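Local coordinates for protein exopolyphosphatase (Aquifex aeolicus, PDB 1T6C) that probably hydrolyses the phosphoanhydride bonds of polyphosphate and guanosine pentaphosphate, as a calcium-binding Ppx/GppA phosphatase with an actin-like fold, at residues 65-68 and 69-73; 119-122 and 123-127; 88-91 and 92-95. All coordinates share one frame; numbering follows the deposited sequence. Where two conformers were deposited one is given.

Contact 1: 65-68 and 69-73; sequences ETIQ and VLKEY
Thr66 and Leu70, one turn apart on helix 60-79, run alongside each other in the same direction, with Thr66 CG2 4.1 Å from Leu70 CD1. On the next strip round the helix Ile67 CG2 meets Lys71 CE at 4.0 Å. It gets there because CG2 stands anti to the backbone N of Ile67 (chi1 -71° for CG1) while the lysine chain runs straight from CG onward. Glu72 leans back over the preceding turn, its CG 3.4 Å from Gln68 O, and its side chain crosses that of Gln68 at about a right angle. Beneath these contacts run the i to i+4 backbone bonds, such as Lys71 N to Ile67 O at 2.9 Å. Further along, Val69 CG1 sits over one face of the Tyr73 ring, 3.5 Å above its plane. Outside the turn, Glu72 OE1 makes a salt bridge to Arg44, and Thr66 OG1 is bonded to Arg62 O and Thr46 OG1. An alanine at Glu72 is likely to leave the Arg44 guanidinium without this carboxylate mate. Val69, Leu70 and Tyr73 press on strand 23-32, while Ile67 and Leu70 touch helix 99-109: an amphipathic helix laid against the sheet of an actin-like domain.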
loop_
_atom_site.group_PDB
_atom_site.type_symbol
_atom_site.label_atom_id
_atom_site.label_comp_id
_atom_site.label_asym_id
_atom_site.label_seq_id
_atom_site.Cartn_x
_atom_site.Cartn_y
_atom_site.Cartn_z
ATOM N N GLU A 65 -7.382 15.544 16.600
ATOM C CA GLU A 65 -7.382 15.949 15.201
ATOM C C GLU A 65 -7.980 14.829 14.343
ATOM O O GLU A 65 -8.729 15.083 13.390
ATOM C CB GLU A 65 -5.985 16.282 14.674
ATOM C CG GLU A 65 -6.073 16.896 13.289
ATOM C CD GLU A 65 -4.751 17.371 12.714
ATOM O OE1 GLU A 65 -3.749 17.319 13.425
ATOM O OE2 GLU A 65 -4.732 17.800 11.534
ATOM N N THR A 66 -7.633 13.591 14.678
ATOM C CA THR A 66 -8.115 12.445 13.897
ATOM C C THR A 66 -9.637 12.330 14.019
ATOM O O THR A 66 -10.322 12.156 13.017
ATOM C CB THR A 66 -7.414 11.164 14.328
ATOM O OG1 THR A 66 -6.012 11.237 14.051
ATOM C CG2 THR A 66 -7.892 9.960 13.497
ATOM N N ILE A 67 -10.169 12.516 15.230
ATOM C CA ILE A 67 -11.610 12.509 15.421
ATOM C C ILE A 67 -12.259 13.629 14.587
ATOM O O ILE A 67 -13.281 13.407 13.953
ATOM C CB ILE A 67 -11.975 12.582 16.920
ATOM C CG1 ILE A 67 -11.619 11.255 17.590
ATOM C CG2 ILE A 67 -13.455 12.897 17.132
ATOM C CD1 ILE A 67 -11.813 11.239 19.051
ATOM N N GLN A 68 -11.678 14.831 14.558
ATOM C CA GLN A 68 -12.282 15.918 13.782
ATOM C C GLN A 68 -12.298 15.602 12.283
ATOM O O GLN A 68 -13.286 15.860 11.634
ATOM C CB GLN A 68 -11.590 17.268 14.054
ATOM C CG GLN A 68 -12.305 18.510 13.443
ATOM C CD GLN A 68 -13.859 18.458 13.458
ATOM O OE1 GLN A 68 -14.515 18.278 12.397
ATOM N NE2 GLN A 68 -14.443 18.622 14.647
ATOM N N VAL A 69 -11.238 14.993 11.769
ATOM C CA VAL A 69 -11.166 14.588 10.356
ATOM C C VAL A 69 -12.245 13.549 10.048
ATOM O O VAL A 69 -12.900 13.600 9.001
ATOM C CB VAL A 69 -9.778 14.004 9.993
ATOM C CG1 VAL A 69 -9.821 13.313 8.638
ATOM C CG2 VAL A 69 -8.716 15.108 10.015
ATOM N N LEU A 70 -12.431 12.617 10.976
ATOM C CA LEU A 70 -13.400 11.553 10.795
ATOM C C LEU A 70 -14.811 12.133 10.791
ATOM O O LEU A 70 -15.651 11.674 10.037
ATOM C CB LEU A 70 -13.229 10.434 11.846
ATOM C CG LEU A 70 -11.953 9.627 11.738
ATOM C CD1 LEU A 70 -11.757 8.702 12.905
ATOM C CD2 LEU A 70 -11.931 8.815 10.426
ATOM N N LYS A 71 -15.081 13.137 11.633
ATOM C CA LYS A 71 -16.376 13.804 11.595
ATOM C C LYS A 71 -16.625 14.443 10.222
ATOM O O LYS A 71 -17.719 14.320 9.671
ATOM C CB LYS A 71 -16.514 14.828 12.735
ATOM C CG LYS A 71 -16.575 14.218 14.115
ATOM C CD LYS A 71 -16.558 15.311 15.197
ATOM C CE LYS A 71 -16.885 14.817 16.545
ATOM N NZ LYS A 71 -16.846 15.965 17.520
ATOM N N GLU A 72 -15.595 15.081 9.660
ATOM C CA GLU A 72 -15.692 15.708 8.354
ATOM C C GLU A 72 -15.941 14.661 7.278
ATOM O O GLU A 72 -16.790 14.853 6.430
ATOM C CB GLU A 72 -14.437 16.514 8.073
ATOM C CG GLU A 72 -14.375 17.717 9.005
ATOM C CD GLU A 72 -13.013 18.372 9.113
ATOM O OE1 GLU A 72 -12.100 18.013 8.326
ATOM O OE2 GLU A 72 -12.867 19.273 9.995
ATOM N N TYR A 73 -15.281 13.511 7.394
ATOM C CA TYR A 73 -15.517 12.426 6.439
ATOM C C TYR A 73 -16.917 11.871 6.577
ATOM O O TYR A 73 -17.571 11.605 5.593
ATOM C CB TYR A 73 -14.488 11.318 6.612
ATOM C CG TYR A 73 -13.069 11.660 6.187
ATOM C CD1 TYR A 73 -12.760 12.875 5.551
ATOM C CD2 TYR A 73 -12.063 10.739 6.354
ATOM C CE1 TYR A 73 -11.455 13.175 5.191
ATOM C CE2 TYR A 73 -10.793 10.991 5.961
ATOM C CZ TYR A 73 -10.486 12.219 5.374
ATOM O OH TYR A 73 -9.211 12.447 4.989
#

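Contact 2: 119-122 and 123-127; sequences PEQE and GRYAY
Gln121 joins Arg124 and Tyr125 in a local i to i+3 and i to i+4 contact on the first turns of helix 119-133, close to the calcium site. In one of its two conformers, the glutamine has CG anti to its own N (chi1 -173°) and then bends at chi2, which brings the amide forward, alongside the next turn. Gln121 OE1 accepts a hydrogen bond from Arg124 NH1 at 2.9 Å, the oxygen at the guanidinium edge, tilted slightly (18°) out of its plane, and the two flat groups are turned 62° apart. Over one face of that guanidinium lies Glu120 O, which also takes the backbone bond from Arg124 N. The other end of the amide reaches Tyr125 through a water: Gln121 NE2 donates to it at 3.0 Å, and Tyr125 OH lies 2.7 Å from the same water. Gln121 CG also packs 4.0 Å from Tyr125 CE2. The phenol itself is set against Leu300 and Val304 of helix 300-313. Glu122 extends from the same turn toward the metal region, and Pro119 borders the calcium ligands Ser149 and Glu151. The helix follows strand 114-116 and leads to strand 139-146, so it is the connection between the two sheets of the actin-like fold.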
loop_
_atom_site.group_PDB
_atom_site.type_symbol
_atom_site.label_atom_id
_atom_site.label_comp_id
_atom_site.label_asym_id
_atom_site.label_seq_id
_atom_site.Cartn_x
_atom_site.Cartn_y
_atom_site.Cartn_z
ATOM N N PRO A 119 -1.871 -6.898 8.858
ATOM C CA PRO A 119 -1.195 -6.719 7.566
ATOM C C PRO A 119 -1.626 -7.773 6.568
ATOM O O PRO A 119 -1.771 -7.509 5.381
ATOM C CB PRO A 119 0.292 -6.805 7.948
ATOM C CG PRO A 119 0.302 -6.389 9.360
ATOM C CD PRO A 119 -0.890 -7.001 9.952
ATOM N N GLU A 120 -1.877 -8.986 7.048
ATOM C CA GLU A 120 -2.386 -10.051 6.189
ATOM C C GLU A 120 -3.741 -9.672 5.598
ATOM O O GLU A 120 -3.990 -9.857 4.403
ATOM C CB GLU A 120 -2.494 -11.358 6.960
ATOM C CG GLU A 120 -1.151 -11.949 7.358
ATOM C CD GLU A 120 -0.527 -11.395 8.644
ATOM O OE1 GLU A 120 -1.124 -10.534 9.342
ATOM O OE2 GLU A 120 0.625 -11.828 8.984
ATOM N N GLN A 121 -4.631 -9.150 6.424
ATOM C CA GLN A 121 -5.957 -8.728 5.985
ATOM C C GLN A 121 -5.856 -7.563 5.019
ATOM O O GLN A 121 -6.605 -7.508 4.073
ATOM C CB GLN A 121 -6.816 -8.324 7.206
ATOM C CG GLN A 121 -8.245 -8.027 6.874
ATOM C CD GLN A 121 -9.115 -9.272 6.608
ATOM O OE1 GLN A 121 -8.606 -10.354 6.302
ATOM N NE2 GLN A 121 -10.439 -9.109 6.755
ATOM N N GLU A 122 -4.926 -6.633 5.248
ATOM C CA GLU A 122 -4.666 -5.570 4.266
ATOM C C GLU A 122 -4.342 -6.196 2.918
ATOM O O GLU A 122 -4.816 -5.760 1.866
ATOM C CB GLU A 122 -3.495 -4.674 4.670
ATOM C CG GLU A 122 -3.742 -3.804 5.860
ATOM C CD GLU A 122 -2.573 -2.857 6.081
ATOM O OE1 GLU A 122 -1.984 -2.384 5.077
ATOM O OE2 GLU A 122 -2.246 -2.588 7.254
ATOM N N GLY A 123 -3.521 -7.236 2.957
ATOM C CA GLY A 123 -3.161 -7.984 1.760
ATOM C C GLY A 123 -4.357 -8.618 1.057
ATOM O O GLY A 123 -4.487 -8.561 -0.186
ATOM N N ARG A 124 -5.244 -9.196 1.842
ATOM C CA ARG A 124 -6.470 -9.776 1.295
ATOM C C ARG A 124 -7.332 -8.720 0.567
ATOM O O ARG A 124 -7.840 -8.959 -0.510
ATOM C CB ARG A 124 -7.301 -10.506 2.377
ATOM C CG ARG A 124 -6.606 -11.719 3.004
ATOM C CD ARG A 124 -7.421 -12.457 4.071
ATOM N NE ARG A 124 -6.578 -13.410 4.817
ATOM C CZ ARG A 124 -6.046 -13.213 6.030
ATOM N NH1 ARG A 124 -6.272 -12.104 6.737
ATOM N NH2 ARG A 124 -5.249 -14.140 6.549
ATOM N N TYR A 125 -7.461 -7.535 1.138
ATOM C CA TYR A 125 -8.187 -6.468 0.486
ATOM C C TYR A 125 -7.464 -6.002 -0.778
ATOM O O TYR A 125 -8.096 -5.794 -1.804
ATOM C CB TYR A 125 -8.343 -5.286 1.443
ATOM C CG TYR A 125 -9.477 -5.392 2.428
ATOM C CD1 TYR A 125 -10.800 -5.469 1.997
ATOM C CD2 TYR A 125 -9.238 -5.296 3.802
ATOM C CE1 TYR A 125 -11.825 -5.519 2.900
ATOM C CE2 TYR A 125 -10.252 -5.364 4.706
ATOM C CZ TYR A 125 -11.541 -5.497 4.261
ATOM O OH TYR A 125 -12.563 -5.533 5.172
ATOM N N ALA A 126 -6.137 -5.857 -0.729
ATOM C CA ALA A 126 -5.366 -5.398 -1.887
ATOM C C ALA A 126 -5.513 -6.400 -3.008
ATOM O O ALA A 126 -5.628 -6.014 -4.156
ATOM C CB ALA A 126 -3.931 -5.226 -1.514
ATOM N N TYR A 127 -5.519 -7.678 -2.658
ATOM C CA TYR A 127 -5.727 -8.725 -3.643
ATOM C C TYR A 127 -7.066 -8.588 -4.370
ATOM O O TYR A 127 -7.130 -8.747 -5.608
ATOM C CB TYR A 127 -5.608 -10.093 -2.973
ATOM C CG TYR A 127 -5.701 -11.221 -3.955
ATOM C CD1 TYR A 127 -6.945 -11.697 -4.359
ATOM C CD2 TYR A 127 -4.559 -11.825 -4.443
ATOM C CE1 TYR A 127 -7.033 -12.719 -5.259
ATOM C CE2 TYR A 127 -4.639 -12.857 -5.365
ATOM C CZ TYR A 127 -5.880 -13.311 -5.731
ATOM O OH TYR A 127 -5.982 -14.329 -6.649
HETATM O O HOH W 1 -12.019 -6.712 7.561
#

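Contact 3: 88-91 and 92-95; sequences VATE and AIRR
Ala89, Thr90 and Glu91 carry the chain from strand 84-89 into the short helix 91-94, a strand-to-helix turn with Thr90 at the N-cap position and a salt-bridge network on its outer side. The carbonyl of Thr90 receives the first turn. Ile93 N donates to Thr90 O at 2.9 Å, from well above the carbonyl plane (46° out of it), and Arg94 N adds a weak bond of 3.5 Å to the same oxygen. One residue on, Arg95 N bonds to Glu91 O at 3.0 Å. The Thr90 hydroxyl lies between backbone N and carbonyl carbon (chi1 65°), which sets OG1 3.7 Å from Ala92 CB. On the inner side Ala89 CB approaches Ile93 CG1 at 4.3 Å, and Ile93 goes on to touch Leu48.

Glu91 was modelled in two conformers; in this one it swings its carboxylate forward along the helix, where OE2 lies between two arginines. Arg94, its chain bent at chi3, offers NH2 at 3.0 Å; the salt bridge has only a weak hydrogen bond in it, though the two planes are just 25° apart. Arg95 comes differently: the Glu91 carboxylate lies over one face of its guanidinium, with OE2 3.3 Å from Arg95 NE and no N-H aimed at it. Arg94 also rests on Val116 of strand 114-116. The chemistry implies an attraction that is more electrostatic than directional: in this conformer one oxygen shared by two arginines through a bent, weak bond and a face-on approach would probably draw the three side chains together without fixing their rotation as tightly as straight, in-plane bonds would.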
loop_
_atom_site.group_PDB
_atom_site.type_symbol
_atom_site.label_atom_id
_atom_site.label_comp_id
_atom_site.label_asym_id
_atom_site.label_seq_id
_atom_site.Cartn_x
_atom_site.Cartn_y
_atom_site.Cartn_z
ATOM N N VAL A 88 -11.184 1.104 8.392
ATOM C CA VAL A 88 -10.146 0.225 8.928
ATOM C C VAL A 88 -9.006 1.041 9.502
ATOM O O VAL A 88 -8.778 2.181 9.080
ATOM C CB VAL A 88 -9.607 -0.798 7.873
ATOM C CG1 VAL A 88 -10.692 -1.694 7.322
ATOM C CG2 VAL A 88 -8.893 -0.097 6.733
ATOM N N ALA A 89 -8.289 0.434 10.427
ATOM C CA ALA A 89 -7.064 1.009 10.971
ATOM C C ALA A 89 -5.967 -0.043 10.861
ATOM O O ALA A 89 -6.241 -1.222 10.997
ATOM C CB ALA A 89 -7.268 1.448 12.389
ATOM N N THR A 90 -4.737 0.417 10.687
ATOM C CA THR A 90 -3.571 -0.459 10.545
ATOM C C THR A 90 -3.052 -0.948 11.875
ATOM O O THR A 90 -3.294 -0.312 12.931
ATOM C CB THR A 90 -2.394 0.318 9.908
ATOM O OG1 THR A 90 -1.973 1.371 10.799
ATOM C CG2 THR A 90 -2.740 0.976 8.676
ATOM N N GLU A 91 -2.266 -2.023 11.808
ATOM C CA GLU A 91 -1.691 -2.667 13.002
ATOM C C GLU A 91 -0.746 -1.709 13.760
ATOM O O GLU A 91 -0.545 -1.896 14.939
ATOM C CB GLU A 91 -0.936 -3.956 12.635
ATOM C CG GLU A 91 -0.874 -4.994 13.765
ATOM C CD GLU A 91 0.529 -5.484 14.045
ATOM O OE1 GLU A 91 1.145 -6.051 13.119
ATOM O OE2 GLU A 91 1.007 -5.323 15.189
ATOM N N ALA A 92 -0.213 -0.688 13.102
ATOM C CA ALA A 92 0.589 0.332 13.776
ATOM C C ALA A 92 -0.226 1.099 14.841
ATOM O O ALA A 92 0.317 1.599 15.821
ATOM C CB ALA A 92 1.156 1.288 12.763
ATOM N N ILE A 93 -1.535 1.210 14.632
ATOM C CA ILE A 93 -2.409 1.843 15.609
ATOM C C ILE A 93 -2.604 0.844 16.740
ATOM O O ILE A 93 -2.591 1.204 17.909
ATOM C CB ILE A 93 -3.768 2.273 14.959
ATOM C CG1 ILE A 93 -3.543 3.174 13.724
ATOM C CG2 ILE A 93 -4.682 2.953 15.980
ATOM C CD1 ILE A 93 -2.680 4.421 13.945
ATOM N N ARG A 94 -2.771 -0.430 16.387
ATOM C CA ARG A 94 -2.953 -1.468 17.396
ATOM C C ARG A 94 -1.801 -1.503 18.398
ATOM O O ARG A 94 -2.016 -1.762 19.573
ATOM C CB ARG A 94 -3.104 -2.855 16.745
ATOM C CG ARG A 94 -3.590 -3.905 17.736
ATOM C CD ARG A 94 -3.758 -5.300 17.174
ATOM N NE ARG A 94 -2.471 -5.905 16.834
ATOM C CZ ARG A 94 -1.615 -6.448 17.707
ATOM N NH1 ARG A 94 -1.891 -6.518 19.001
ATOM N NH2 ARG A 94 -0.462 -6.935 17.272
ATOM N N ARG A 95 -0.588 -1.243 17.903
ATOM C CA ARG A 95 0.609 -1.155 18.742
ATOM C C ARG A 95 0.394 -0.241 19.956
ATOM O O ARG A 95 0.924 -0.511 21.027
ATOM C CB ARG A 95 1.818 -0.659 17.917
ATOM C CG ARG A 95 2.847 -1.719 17.568
ATOM C CD ARG A 95 2.406 -2.736 16.511
ATOM N NE ARG A 95 3.563 -3.445 15.941
ATOM C CZ ARG A 95 4.305 -3.022 14.904
ATOM N NH1 ARG A 95 4.026 -1.881 14.269
ATOM N NH2 ARG A 95 5.348 -3.752 14.501
#

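In the fold
Along the chain the order is contact 1, contact 3, contact 2. Contact 1 lies farthest out, on helix 60-79, which leads into strand 84-89 of contact 3; their centres are 17 Å apart and their nearest atoms about 7 Å. Strand 84-89 runs parallel to strand 114-116 in the first sheet, and helix 119-133, bearing contact 2, follows that strand toward the second sheet. Contacts 2 and 3, 13 Å between centres, touch where Pro119 meets Glu91 and Glu122 meets Thr90. Contacts 1 and 2 are 25 Å apart by their centres and do not touch. The path thus runs from a helix covering the first sheet to the calcium site at the end of the second, probably in the cleft between the two domains.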